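Local coordinates for protein probable aspartate aminotransferase 2 (Methanococcus jannaschii, PDB 2Z61) that transfers an amino group from alanine to a furancarboxaldehyde phosphate with the help of pyridoxal 5'-phosphate, supplying the furan precursor of methanofuran, at residues L69-K74 / I92-G97; C201-E206 / T214-G219; F104-I109 / K127-F132; K80-A85 / I191-V196. All blocks are in the same frame, centred on the assembly; numbering follows the deposited sequence.

Contact 1 (L69-K74 / I92-G97); sequences LELREK and IIITGG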
loop_
_atom_site.group_PDB
_atom_site.type_symbol
_atom_site.label_atom_id
_atom_site.label_comp_id
_atom_site.label_asym_id
_atom_site.label_seq_id
_atom_site.Cartn_x
_atom_site.Cartn_y
_atom_site.Cartn_z
ATOM N N LEU A 69 -1.358 0.866 18.991
ATOM C CA LEU A 69 -2.051 1.792 19.876
ATOM C C LEU A 69 -1.156 2.913 20.386
ATOM O O LEU A 69 -1.575 4.068 20.448
ATOM C CB LEU A 69 -2.664 1.005 21.048
ATOM C CG LEU A 69 -3.691 1.676 21.968
ATOM C CD1 LEU A 69 -3.009 2.744 22.782
ATOM C CD2 LEU A 69 -4.848 2.257 21.143
ATOM N N GLU A 70 0.082 2.586 20.735
ATOM C CA GLU A 70 0.998 3.601 21.244
ATOM C C GLU A 70 1.175 4.754 20.262
ATOM O O GLU A 70 1.234 5.915 20.671
ATOM C CB GLU A 70 2.372 2.996 21.551
ATOM C CG GLU A 70 2.361 1.854 22.556
ATOM C CD GLU A 70 1.533 0.663 22.092
ATOM O OE1 GLU A 70 1.805 0.134 20.992
ATOM O OE2 GLU A 70 0.613 0.252 22.834
ATOM N N LEU A 71 1.269 4.438 18.971
ATOM C CA LEU A 71 1.451 5.476 17.956
ATOM C C LEU A 71 0.205 6.356 17.879
ATOM O O LEU A 71 0.290 7.578 17.940
ATOM C CB LEU A 71 1.707 4.855 16.582
ATOM C CG LEU A 71 2.705 5.544 15.643
ATOM C CD1 LEU A 71 2.297 5.254 14.206
ATOM C CD2 LEU A 71 2.762 7.041 15.886
ATOM N N ARG A 72 -0.950 5.722 17.726
ATOM C CA ARG A 72 -2.201 6.455 17.639
ATOM C C ARG A 72 -2.403 7.367 18.854
ATOM O O ARG A 72 -2.966 8.454 18.733
ATOM C CB ARG A 72 -3.369 5.476 17.470
ATOM C CG ARG A 72 -3.312 4.714 16.148
ATOM C CD ARG A 72 -4.535 3.819 15.922
ATOM N NE ARG A 72 -4.427 2.534 16.611
ATOM C CZ ARG A 72 -5.327 2.076 17.476
ATOM N NH1 ARG A 72 -6.398 2.800 17.765
ATOM N NH2 ARG A 72 -5.167 0.885 18.038
ATOM N N GLU A 73 -1.928 6.939 20.019
ATOM C CA GLU A 73 -2.067 7.769 21.209
ATOM C C GLU A 73 -1.200 9.014 21.087
ATOM O O GLU A 73 -1.656 10.117 21.381
ATOM C CB GLU A 73 -1.693 6.989 22.468
ATOM C CG GLU A 73 -2.657 5.858 22.777
ATOM C CD GLU A 73 -2.308 5.134 24.063
ATOM O OE1 GLU A 73 -1.113 4.832 24.271
ATOM O OE2 GLU A 73 -3.231 4.852 24.856
ATOM N N LYS A 74 0.041 8.844 20.641
ATOM C CA LYS A 74 0.937 9.981 20.472
ATOM C C LYS A 74 0.379 10.998 19.466
ATOM O O LYS A 74 0.442 12.206 19.699
ATOM C CB LYS A 74 2.315 9.505 20.013
ATOM C CG LYS A 74 3.118 8.796 21.093
ATOM C CD LYS A 74 3.529 9.748 22.203
ATOM C CE LYS A 74 4.094 8.991 23.400
ATOM N NZ LYS A 74 5.165 8.023 23.016
ATOM N N ILE A 92 -8.215 7.076 14.529
ATOM C CA ILE A 92 -6.999 7.162 13.734
ATOM C C ILE A 92 -6.572 5.806 13.174
ATOM O O ILE A 92 -6.666 4.790 13.856
ATOM C CB ILE A 92 -5.836 7.709 14.602
ATOM C CG1 ILE A 92 -6.291 8.970 15.342
ATOM C CG2 ILE A 92 -4.607 7.983 13.740
ATOM C CD1 ILE A 92 -5.156 9.774 15.962
ATOM N N ILE A 93 -6.119 5.791 11.925
ATOM C CA ILE A 93 -5.618 4.558 11.328
ATOM C C ILE A 93 -4.261 4.834 10.694
ATOM O O ILE A 93 -4.080 5.833 9.988
ATOM C CB ILE A 93 -6.550 3.986 10.250
ATOM C CG1 ILE A 93 -7.860 3.519 10.880
ATOM C CG2 ILE A 93 -5.885 2.795 9.579
ATOM C CD1 ILE A 93 -8.735 2.715 9.930
ATOM N N ILE A 94 -3.301 3.957 10.968
ATOM C CA ILE A 94 -1.961 4.100 10.410
ATOM C C ILE A 94 -1.966 3.407 9.041
ATOM O O ILE A 94 -2.255 2.212 8.940
ATOM C CB ILE A 94 -0.904 3.431 11.323
ATOM C CG1 ILE A 94 -1.029 3.963 12.753
ATOM C CG2 ILE A 94 0.490 3.695 10.787
ATOM C CD1 ILE A 94 -1.025 5.493 12.876
ATOM N N THR A 95 -1.656 4.156 7.993
ATOM C CA THR A 95 -1.662 3.611 6.631
ATOM C C THR A 95 -0.248 3.455 6.077
ATOM O O THR A 95 0.723 3.919 6.676
ATOM C CB THR A 95 -2.451 4.534 5.664
ATOM O OG1 THR A 95 -1.912 5.863 5.722
ATOM C CG2 THR A 95 -3.913 4.590 6.044
ATOM N N GLY A 96 -0.140 2.812 4.920
ATOM C CA GLY A 96 1.160 2.632 4.297
ATOM C C GLY A 96 1.448 3.834 3.428
ATOM O O GLY A 96 1.515 3.729 2.206
ATOM N N GLY A 97 1.616 4.989 4.065
ATOM C CA GLY A 97 1.858 6.215 3.331
ATOM C C GLY A 97 0.585 7.041 3.220
ATOM O O GLY A 97 -0.515 6.547 3.478
#

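Contact 2 (C201-E206 / T214-G219); sequences CYSAIE and TILING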
loop_
_atom_site.group_PDB
_atom_site.type_symbol
_atom_site.label_atom_id
_atom_site.label_comp_id
_atom_site.label_asym_id
_atom_site.label_seq_id
_atom_site.Cartn_x
_atom_site.Cartn_y
_atom_site.Cartn_z
ATOM N N CYS A 201 -0.145 27.304 11.351
ATOM C CA CYS A 201 -0.535 26.049 10.716
ATOM C C CYS A 201 -2.054 25.908 10.841
ATOM O O CYS A 201 -2.595 25.870 11.946
ATOM C CB CYS A 201 0.153 24.861 11.398
ATOM S SG CYS A 201 1.944 24.752 11.135
ATOM N N TYR A 202 -2.732 25.834 9.700
ATOM C CA TYR A 202 -4.186 25.713 9.664
ATOM C C TYR A 202 -4.645 24.294 9.347
ATOM O O TYR A 202 -4.415 23.797 8.245
ATOM C CB TYR A 202 -4.756 26.673 8.616
ATOM C CG TYR A 202 -5.626 27.777 9.172
ATOM C CD1 TYR A 202 -6.032 28.839 8.361
ATOM C CD2 TYR A 202 -6.056 27.762 10.500
ATOM C CE1 TYR A 202 -6.842 29.859 8.858
ATOM C CE2 TYR A 202 -6.868 28.776 11.007
ATOM C CZ TYR A 202 -7.254 29.820 10.179
ATOM O OH TYR A 202 -8.052 30.829 10.672
ATOM N N SER A 203 -5.306 23.655 10.311
ATOM C CA SER A 203 -5.815 22.296 10.144
ATOM C C SER A 203 -7.344 22.312 10.044
ATOM O O SER A 203 -7.996 23.187 10.612
ATOM C CB SER A 203 -5.378 21.431 11.335
ATOM O OG SER A 203 -5.979 20.148 11.302
ATOM N N ALA A 204 -7.908 21.351 9.316
ATOM C CA ALA A 204 -9.358 21.275 9.150
ATOM C C ALA A 204 -10.027 20.922 10.464
ATOM O O ALA A 204 -11.197 21.247 10.668
ATOM C CB ALA A 204 -9.728 20.236 8.095
ATOM N N ILE A 205 -9.281 20.252 11.344
ATOM C CA ILE A 205 -9.792 19.845 12.652
ATOM C C ILE A 205 -10.309 21.078 13.405
ATOM O O ILE A 205 -11.153 20.968 14.281
ATOM C CB ILE A 205 -8.677 19.138 13.497
ATOM C CG1 ILE A 205 -9.280 18.471 14.735
ATOM C CG2 ILE A 205 -7.639 20.145 13.961
ATOM C CD1 ILE A 205 -10.055 17.205 14.451
ATOM N N GLU A 206 -9.806 22.252 13.039
ATOM C CA GLU A 206 -10.222 23.497 13.679
ATOM C C GLU A 206 -11.625 23.965 13.283
ATOM O O GLU A 206 -12.225 24.777 13.983
ATOM C CB GLU A 206 -9.189 24.598 13.391
ATOM C CG GLU A 206 -7.842 24.328 14.054
ATOM C CD GLU A 206 -6.750 25.289 13.623
ATOM O OE1 GLU A 206 -6.468 25.378 12.410
ATOM O OE2 GLU A 206 -6.162 25.957 14.500
ATOM N N THR A 214 -15.509 15.555 7.848
ATOM C CA THR A 214 -14.163 15.706 7.325
ATOM C C THR A 214 -13.310 14.454 7.496
ATOM O O THR A 214 -13.481 13.683 8.443
ATOM C CB THR A 214 -13.388 16.889 7.978
ATOM O OG1 THR A 214 -12.408 16.382 8.891
ATOM C CG2 THR A 214 -14.319 17.801 8.722
ATOM N N ILE A 215 -12.412 14.252 6.542
ATOM C CA ILE A 215 -11.473 13.145 6.590
ATOM C C ILE A 215 -10.133 13.847 6.454
ATOM O O ILE A 215 -9.861 14.503 5.455
ATOM C CB ILE A 215 -11.664 12.154 5.432
ATOM C CG1 ILE A 215 -13.105 11.636 5.432
ATOM C CG2 ILE A 215 -10.697 10.991 5.599
ATOM C CD1 ILE A 215 -13.390 10.567 4.393
ATOM N N LEU A 216 -9.321 13.740 7.491
ATOM C CA LEU A 216 -8.029 14.393 7.526
ATOM C C LEU A 216 -6.918 13.415 7.155
ATOM O O LEU A 216 -6.816 12.310 7.700
ATOM C CB LEU A 216 -7.807 14.968 8.930
ATOM C CG LEU A 216 -6.701 15.993 9.182
ATOM C CD1 LEU A 216 -6.851 16.539 10.591
ATOM C CD2 LEU A 216 -5.326 15.362 8.988
ATOM N N ILE A 217 -6.078 13.832 6.223
ATOM C CA ILE A 217 -4.993 12.990 5.772
ATOM C C ILE A 217 -3.660 13.679 6.023
ATOM O O ILE A 217 -3.469 14.840 5.635
ATOM C CB ILE A 217 -5.150 12.666 4.264
ATOM C CG1 ILE A 217 -6.468 11.911 4.045
ATOM C CG2 ILE A 217 -3.970 11.806 3.780
ATOM C CD1 ILE A 217 -6.825 11.719 2.609
ATOM N N ASN A 218 -2.762 12.973 6.715
ATOM C CA ASN A 218 -1.424 13.471 7.006
ATOM C C ASN A 218 -0.503 12.251 7.137
ATOM O O ASN A 218 -0.949 11.106 7.017
ATOM C CB ASN A 218 -1.415 14.297 8.304
ATOM C CG ASN A 218 -0.323 15.375 8.316
ATOM O OD1 ASN A 218 0.713 15.236 7.670
ATOM N ND2 ASN A 218 -0.555 16.446 9.069
ATOM N N GLY A 219 0.779 12.486 7.375
ATOM C CA GLY A 219 1.705 11.376 7.499
ATOM C C GLY A 219 3.084 11.862 7.876
ATOM O O GLY A 219 3.252 13.031 8.214
#

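Contact 3 (F104-I109 / K127-F132); sequences FALSSI and KNFIRF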
loop_
_atom_site.group_PDB
_atom_site.type_symbol
_atom_site.label_atom_id
_atom_site.label_comp_id
_atom_site.label_asym_id
_atom_site.label_seq_id
_atom_site.Cartn_x
_atom_site.Cartn_y
_atom_site.Cartn_z
ATOM N N PHE A 104 -8.017 5.362 0.139
ATOM C CA PHE A 104 -8.995 4.704 0.992
ATOM C C PHE A 104 -10.113 5.665 1.402
ATOM O O PHE A 104 -11.275 5.266 1.509
ATOM C CB PHE A 104 -8.311 4.150 2.247
ATOM C CG PHE A 104 -7.420 2.960 1.995
ATOM C CD1 PHE A 104 -6.589 2.475 3.005
ATOM C CD2 PHE A 104 -7.430 2.307 0.766
ATOM C CE1 PHE A 104 -5.780 1.351 2.797
ATOM C CE2 PHE A 104 -6.626 1.185 0.548
ATOM C CZ PHE A 104 -5.800 0.707 1.568
ATOM N N ALA A 105 -9.754 6.930 1.636
ATOM C CA ALA A 105 -10.733 7.947 2.031
ATOM C C ALA A 105 -11.774 8.134 0.932
ATOM O O ALA A 105 -12.978 8.057 1.190
ATOM C CB ALA A 105 -10.026 9.275 2.321
ATOM N N LEU A 106 -11.300 8.378 -0.289
ATOM C CA LEU A 106 -12.189 8.556 -1.439
ATOM C C LEU A 106 -13.063 7.315 -1.659
ATOM O O LEU A 106 -14.266 7.433 -1.914
ATOM C CB LEU A 106 -11.368 8.855 -2.704
ATOM C CG LEU A 106 -10.771 10.264 -2.851
ATOM C CD1 LEU A 106 -9.763 10.295 -3.992
ATOM C CD2 LEU A 106 -11.885 11.284 -3.098
ATOM N N SER A 107 -12.466 6.127 -1.538
ATOM C CA SER A 107 -13.209 4.877 -1.739
ATOM C C SER A 107 -14.412 4.705 -0.826
ATOM O O SER A 107 -15.456 4.207 -1.249
ATOM C CB SER A 107 -12.295 3.660 -1.538
ATOM O OG SER A 107 -11.236 3.633 -2.478
ATOM N N SER A 108 -14.264 5.116 0.428
ATOM C CA SER A 108 -15.322 4.952 1.410
ATOM C C SER A 108 -16.545 5.851 1.271
ATOM O O SER A 108 -17.569 5.579 1.890
ATOM C CB SER A 108 -14.744 5.116 2.819
ATOM O OG SER A 108 -14.260 6.434 3.023
ATOM N N ILE A 109 -16.458 6.904 0.459
ATOM C CA ILE A 109 -17.591 7.818 0.323
ATOM C C ILE A 109 -18.004 8.190 -1.101
ATOM O O ILE A 109 -19.003 8.876 -1.291
ATOM C CB ILE A 109 -17.318 9.144 1.098
ATOM C CG1 ILE A 109 -16.300 10.003 0.337
ATOM C CG2 ILE A 109 -16.774 8.839 2.488
ATOM C CD1 ILE A 109 -15.845 11.243 1.101
ATOM N N LYS A 127 -6.989 13.663 -9.591
ATOM C CA LYS A 127 -7.879 13.318 -10.701
ATOM C C LYS A 127 -7.860 11.825 -11.053
ATOM O O LYS A 127 -8.891 11.256 -11.397
ATOM C CB LYS A 127 -7.549 14.155 -11.946
ATOM C CG LYS A 127 -6.244 13.803 -12.640
ATOM C CD LYS A 127 -6.020 14.688 -13.862
ATOM C CE LYS A 127 -4.698 14.385 -14.560
ATOM N NZ LYS A 127 -3.513 14.751 -13.739
ATOM N N ASN A 128 -6.705 11.181 -10.959
ATOM C CA ASN A 128 -6.652 9.759 -11.280
ATOM C C ASN A 128 -7.417 8.901 -10.277
ATOM O O ASN A 128 -8.127 7.964 -10.661
ATOM C CB ASN A 128 -5.200 9.290 -11.409
ATOM C CG ASN A 128 -4.564 9.755 -12.709
ATOM O OD1 ASN A 128 -5.232 9.804 -13.745
ATOM N ND2 ASN A 128 -3.274 10.083 -12.669
ATOM N N PHE A 129 -7.288 9.225 -8.992
ATOM C CA PHE A 129 -8.005 8.489 -7.957
ATOM C C PHE A 129 -9.510 8.652 -8.177
ATOM O O PHE A 129 -10.272 7.695 -8.059
ATOM C CB PHE A 129 -7.678 9.033 -6.558
ATOM C CG PHE A 129 -6.289 8.721 -6.068
ATOM C CD1 PHE A 129 -5.366 8.065 -6.876
ATOM C CD2 PHE A 129 -5.915 9.069 -4.772
ATOM C CE1 PHE A 129 -4.096 7.761 -6.398
ATOM C CE2 PHE A 129 -4.648 8.765 -4.285
ATOM C CZ PHE A 129 -3.735 8.110 -5.101
ATOM N N ILE A 130 -9.923 9.877 -8.495
ATOM C CA ILE A 130 -11.339 10.185 -8.691
ATOM C C ILE A 130 -11.956 9.433 -9.870
ATOM O O ILE A 130 -13.001 8.796 -9.719
ATOM C CB ILE A 130 -11.545 11.726 -8.833
ATOM C CG1 ILE A 130 -11.287 12.391 -7.476
ATOM C CG2 ILE A 130 -12.974 12.038 -9.315
ATOM C CD1 ILE A 130 -10.931 13.885 -7.546
ATOM N N ARG A 131 -11.315 9.490 -11.033
ATOM C CA ARG A 131 -11.831 8.773 -12.197
ATOM C C ARG A 131 -11.875 7.275 -11.911
ATOM O O ARG A 131 -12.895 6.615 -12.134
ATOM C CB ARG A 131 -10.950 9.022 -13.422
ATOM C CG ARG A 131 -11.084 10.406 -14.012
ATOM C CD ARG A 131 -10.117 10.602 -15.168
ATOM N NE ARG A 131 -10.285 11.908 -15.798
ATOM C CZ ARG A 131 -11.462 12.432 -16.125
ATOM N NH1 ARG A 131 -12.580 11.758 -15.883
ATOM N NH2 ARG A 131 -11.523 13.627 -16.696
ATOM N N PHE A 132 -10.762 6.741 -11.412
ATOM C CA PHE A 132 -10.667 5.318 -11.102
ATOM C C PHE A 132 -11.903 4.809 -10.366
ATOM O O PHE A 132 -12.355 3.688 -10.608
ATOM C CB PHE A 132 -9.424 5.042 -10.250
ATOM C CG PHE A 132 -9.201 3.580 -9.954
ATOM C CD1 PHE A 132 -8.421 2.795 -10.798
ATOM C CD2 PHE A 132 -9.766 2.989 -8.825
ATOM C CE1 PHE A 132 -8.195 1.436 -10.523
ATOM C CE2 PHE A 132 -9.550 1.631 -8.537
ATOM C CZ PHE A 132 -8.759 0.855 -9.390
#

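Contact 4 (K80-A85 / I191-V196); sequences KDKYKA and IYNGLV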
loop_
_atom_site.group_PDB
_atom_site.type_symbol
_atom_site.label_atom_id
_atom_site.label_comp_id
_atom_site.label_asym_id
_atom_site.label_seq_id
_atom_site.Cartn_x
_atom_site.Cartn_y
_atom_site.Cartn_z
ATOM N N LYS A 80 -4.188 17.397 20.364
ATOM C CA LYS A 80 -4.761 18.062 21.524
ATOM C C LYS A 80 -3.829 19.179 21.996
ATOM O O LYS A 80 -4.260 20.101 22.681
ATOM C CB LYS A 80 -4.999 17.059 22.660
ATOM C CG LYS A 80 -5.939 15.910 22.292
ATOM C CD LYS A 80 -6.466 15.180 23.531
ATOM C CE LYS A 80 -5.348 14.654 24.430
ATOM N NZ LYS A 80 -4.587 13.528 23.815
ATOM N N ASP A 81 -2.556 19.100 21.618
ATOM C CA ASP A 81 -1.586 20.113 22.018
ATOM C C ASP A 81 -1.398 21.208 20.972
ATOM O O ASP A 81 -1.412 22.391 21.302
ATOM C CB ASP A 81 -0.226 19.476 22.316
ATOM C CG ASP A 81 -0.302 18.400 23.385
ATOM O OD1 ASP A 81 -0.997 18.613 24.400
ATOM O OD2 ASP A 81 0.340 17.342 23.214
ATOM N N LYS A 82 -1.215 20.821 19.713
ATOM C CA LYS A 82 -1.015 21.808 18.656
ATOM C C LYS A 82 -2.317 22.558 18.386
ATOM O O LYS A 82 -2.307 23.741 18.042
ATOM C CB LYS A 82 -0.514 21.127 17.378
ATOM C CG LYS A 82 -0.088 22.104 16.294
ATOM C CD LYS A 82 0.416 21.392 15.048
ATOM C CE LYS A 82 0.868 22.392 13.987
ATOM N NZ LYS A 82 1.310 21.726 12.727
ATOM N N TYR A 83 -3.435 21.860 18.545
ATOM C CA TYR A 83 -4.752 22.451 18.352
ATOM C C TYR A 83 -5.555 22.065 19.588
ATOM O O TYR A 83 -5.194 21.123 20.292
ATOM C CB TYR A 83 -5.428 21.890 17.095
ATOM C CG TYR A 83 -4.533 21.854 15.877
ATOM C CD1 TYR A 83 -3.697 20.765 15.635
ATOM C CD2 TYR A 83 -4.506 22.917 14.975
ATOM C CE1 TYR A 83 -2.857 20.732 14.528
ATOM C CE2 TYR A 83 -3.670 22.896 13.864
ATOM C CZ TYR A 83 -2.849 21.800 13.647
ATOM O OH TYR A 83 -2.022 21.766 12.550
ATOM N N LYS A 84 -6.631 22.783 19.873
ATOM C CA LYS A 84 -7.423 22.448 21.047
ATOM C C LYS A 84 -8.462 21.392 20.716
ATOM O O LYS A 84 -9.543 21.368 21.301
ATOM C CB LYS A 84 -8.098 23.699 21.615
ATOM C CG LYS A 84 -7.150 24.600 22.398
ATOM C CD LYS A 84 -7.899 25.742 23.077
ATOM C CE LYS A 84 -6.955 26.607 23.900
ATOM N NZ LYS A 84 -7.642 27.786 24.501
ATOM N N ALA A 85 -8.125 20.511 19.782
ATOM C CA ALA A 85 -9.038 19.454 19.370
ATOM C C ALA A 85 -8.678 18.122 20.015
ATOM O O ALA A 85 -7.540 17.662 19.916
ATOM C CB ALA A 85 -9.021 19.318 17.855
ATOM N N ILE A 191 -0.499 16.809 4.391
ATOM C CA ILE A 191 0.824 16.197 4.389
ATOM C C ILE A 191 2.012 17.170 4.500
ATOM O O ILE A 191 3.080 16.789 4.976
ATOM C CB ILE A 191 1.003 15.268 3.137
ATOM C CG1 ILE A 191 2.111 14.249 3.405
ATOM C CG2 ILE A 191 1.310 16.094 1.878
ATOM C CD1 ILE A 191 1.897 13.429 4.664
ATOM N N TYR A 192 1.830 18.415 4.081
ATOM C CA TYR A 192 2.897 19.417 4.168
ATOM C C TYR A 192 2.734 20.357 5.364
ATOM O O TYR A 192 3.509 21.301 5.539
ATOM C CB TYR A 192 2.965 20.265 2.894
ATOM C CG TYR A 192 3.352 19.482 1.666
ATOM C CD1 TYR A 192 2.396 19.091 0.730
ATOM C CD2 TYR A 192 4.681 19.117 1.446
ATOM C CE1 TYR A 192 2.754 18.349 -0.406
ATOM C CE2 TYR A 192 5.050 18.376 0.322
ATOM C CZ TYR A 192 4.082 17.994 -0.597
ATOM O OH TYR A 192 4.449 17.242 -1.683
ATOM N N ASN A 193 1.716 20.110 6.175
ATOM C CA ASN A 193 1.467 20.944 7.340
ATOM C C ASN A 193 2.721 20.884 8.209
ATOM O O ASN A 193 3.354 19.837 8.326
ATOM C CB ASN A 193 0.252 20.410 8.099
ATOM C CG ASN A 193 -0.546 21.502 8.759
ATOM O OD1 ASN A 193 -1.286 21.258 9.712
ATOM N ND2 ASN A 193 -0.392 22.723 8.264
ATOM N N GLY A 194 3.087 22.006 8.817
ATOM C CA GLY A 194 4.291 22.028 9.628
ATOM C C GLY A 194 5.374 22.722 8.822
ATOM O O GLY A 194 6.261 23.374 9.369
ATOM N N LEU A 195 5.305 22.564 7.503
ATOM C CA LEU A 195 6.256 23.217 6.617
ATOM C C LEU A 195 5.631 24.544 6.206
ATOM O O LEU A 195 5.245 24.739 5.053
ATOM C CB LEU A 195 6.524 22.344 5.388
ATOM C CG LEU A 195 7.281 21.051 5.704
ATOM C CD1 LEU A 195 7.505 20.248 4.437
ATOM C CD2 LEU A 195 8.606 21.402 6.365
ATOM N N VAL A 196 5.502 25.442 7.177
ATOM C CA VAL A 196 4.919 26.765 6.960
ATOM C C VAL A 196 5.890 27.784 7.542
ATOM O O VAL A 196 6.280 27.680 8.700
ATOM C CB VAL A 196 3.534 26.865 7.634
ATOM C CG1 VAL A 196 2.999 28.285 7.548
ATOM C CG2 VAL A 196 2.574 25.909 6.943
#

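Contact 1 (L69-K74 / I92-G97)
R72 and I94 meet because each sends its γ carbon anti to its own carbonyl carbon (chi1 -65° for R72 CG, -53° for I94 CG1), which brings R72 CG within 4.1 Å of I94 CD1. The arginine chain runs on straight to CD, where it presses on the backbone, CD lying 3.1 Å from I92 O. A bend at chi3 then turns the guanidinium away from the strand: NE is bonded to G67 O and NH1 to P89 O, with weak, long ion pairs to D90 and D64, so R72 offers the strand its methylenes. One helix position earlier, L71 CD1 lies obliquely against I94 CD1 at 3.6 Å, adding a second contact to the same isoleucine methyl. The axis of helix segment 69-74 passes 8.9 Å from that of strand 92-95 at 117°. This strand is one of the two edge strands, beside antiparallel 232-235, in the seven-stranded mixed sheet of the aminotransferase large domain, and I92 and I94 point toward the helix while I93 packs on helix 238-251 instead. Near the helix backbone, I92 CD1 reaches R72 O at 3.8 Å. Past the strand, T95 OG1 donates to G97 O from above the carbonyl plane, just ahead of helix 98-109.

Contact 2 (C201-E206 / T214-G219)
S203 and L216 touch where a leucine on an interior strand reaches the loop that precedes it in the chain. From CA, L216 CB heads toward segment 201-206, and CG follows anti to the backbone N (chi1 -165°), which carries the branch out toward the loop. CB and CG act as the stalk, and one branch of the fork, CD1, does the touching. CD1 sits 3.8 Å from S203 OG and 4.3 Å from I205 CB, lying between the serine hydroxyl and, more loosely, the isoleucine. The leucine also packs on Y79 of helix 69-82.

S203 OG is a polar atom beside a methyl group, but it is well occupied: it is hydrogen-bonded to E190 OE1, and a weak bond from I205 N arrives at 3.3 Å. The other carboxylate oxygen of E190 takes A204 N, so one glutamate grips two consecutive residues. E206 OE1 accepts S203 N at 3.0 Å, approached from above the carboxylate plane, and this bond ties E206 back to the start of the 3-10 turn 204-206.

Strand 214-219 is parallel to 185-189 and antiparallel to 232-235. On one face L216 meets Y79 of helix 69-82 and T214 meets Y180 of helix 173-182; on the other, I215 and I217 meet helix 98-109, the layered α/β/α core of fold type I pyridoxal-phosphate enzymes.

Contact 3 (F104-I109 / K127-F132)
L106 carries the whole of its helix's side of this contact, and a single methyl does the touching. Its CG is anti to the carbonyl carbon (chi1 -75°), and the chain continues outward from the helix to set CD1 against F129 CB at 3.5 Å. The leucine crosses the phenylalanine side chain at about a right angle, and CD1 stays near the plane of the ring, at its edge, with CD2 of F129 4.1 Å away; neither ring face is used. I130 forms a second, slacker wall, its CG1 4.3 Å from the same L106 methyl. The backbones are nearest at these positions, L106 CA and I130 CA being 7.5 Å apart.

Beyond this point the segments part. On the outer side of helix 125-132, R131 is exposed to solvent and K127 partly so; K127 NZ is bonded to P124 O. On helix 98-109, S108 OG turns back to its own chain and donates to A105 O at 2.8 Å. The second subunit adjoins both segments: its L251 packs on F129, while its N250 bonds N128 and its S3 bonds S107 O.

Helix 125-132 connects the adjacent parallel strands 115-119 and 136-140 in a β-α-β crossover, and L106 meets it while also packing on I187 of strand 185-189. With hydrocarbon alone at the meeting surface, the two helices are joined here by close fit and burial, without a directional bond to set their rotation.

Contact 4 (K80-A85 / I191-V196)
Y83 and N193 approach from opposite directions across a wide backbone gap and meet only through polar ends. Y83 OH lies 3.0 Å from N193 OD1, which sits at the edge of the phenol ring and near its plane; ring and amide planes are just 17° apart, so the two flat groups continue one another instead of stacking. Even the nearest backbone pair, K82 CA and G194 CA, is 10.5 Å apart.

K82 bridges that gap alongside the tyrosine. It is stretched out from the start (CG anti to the backbone N, chi1 -172°) and stays extended to its tip. Its CG lies 3.5 Å above one face of the Y83 ring, toward the rim, and its NZ gives a weak 3.3 Å hydrogen bond to Y83 OH. NZ is also 4.0 Å from N193 OD1. The ammonium would probably polarise both oxygens. The lysine lies on the exposed side of the contact, whereas Y83 and N193 are buried.

On the far side the chain makes a type II β turn from Y192 to L195, closed by L195 N to Y192 O at 2.9 Å, with G194 at its positive-phi corner. N193 projects from this turn toward the helix end, while Y192 OH bonds O3 of the cofactor-bearing residue 222 and the hydroxyl of Y308, an arrangement typical of the cofactor site in aminotransferases of this class, where a tyrosine binds the pyridoxal ring oxygen.

In the fold
Contacts 2 and 4 form one continuous region, with centres about 8 Å apart: S203 CB packs on Y83 CE2 at 3.4 Å, and I205 CG1 meets A85 CB. Contact 1 uses the start of helix 69-82 and contact 4 its end, their centres about 16 Å apart; the helix leads from the edge strand toward the turn that carries Y192. Contact 3 joins contact 2 through the opposite face of strand 214-219, I215 CG2 lying 3.8 Å from A105 CB. The cofactor adjoins contacts 2 and 4: strand 214-219 ends three residues before pyridoxal-bearing K222, and Y192 of contact 4 bonds the cofactor. Contact 3 borders the second subunit of the homodimer.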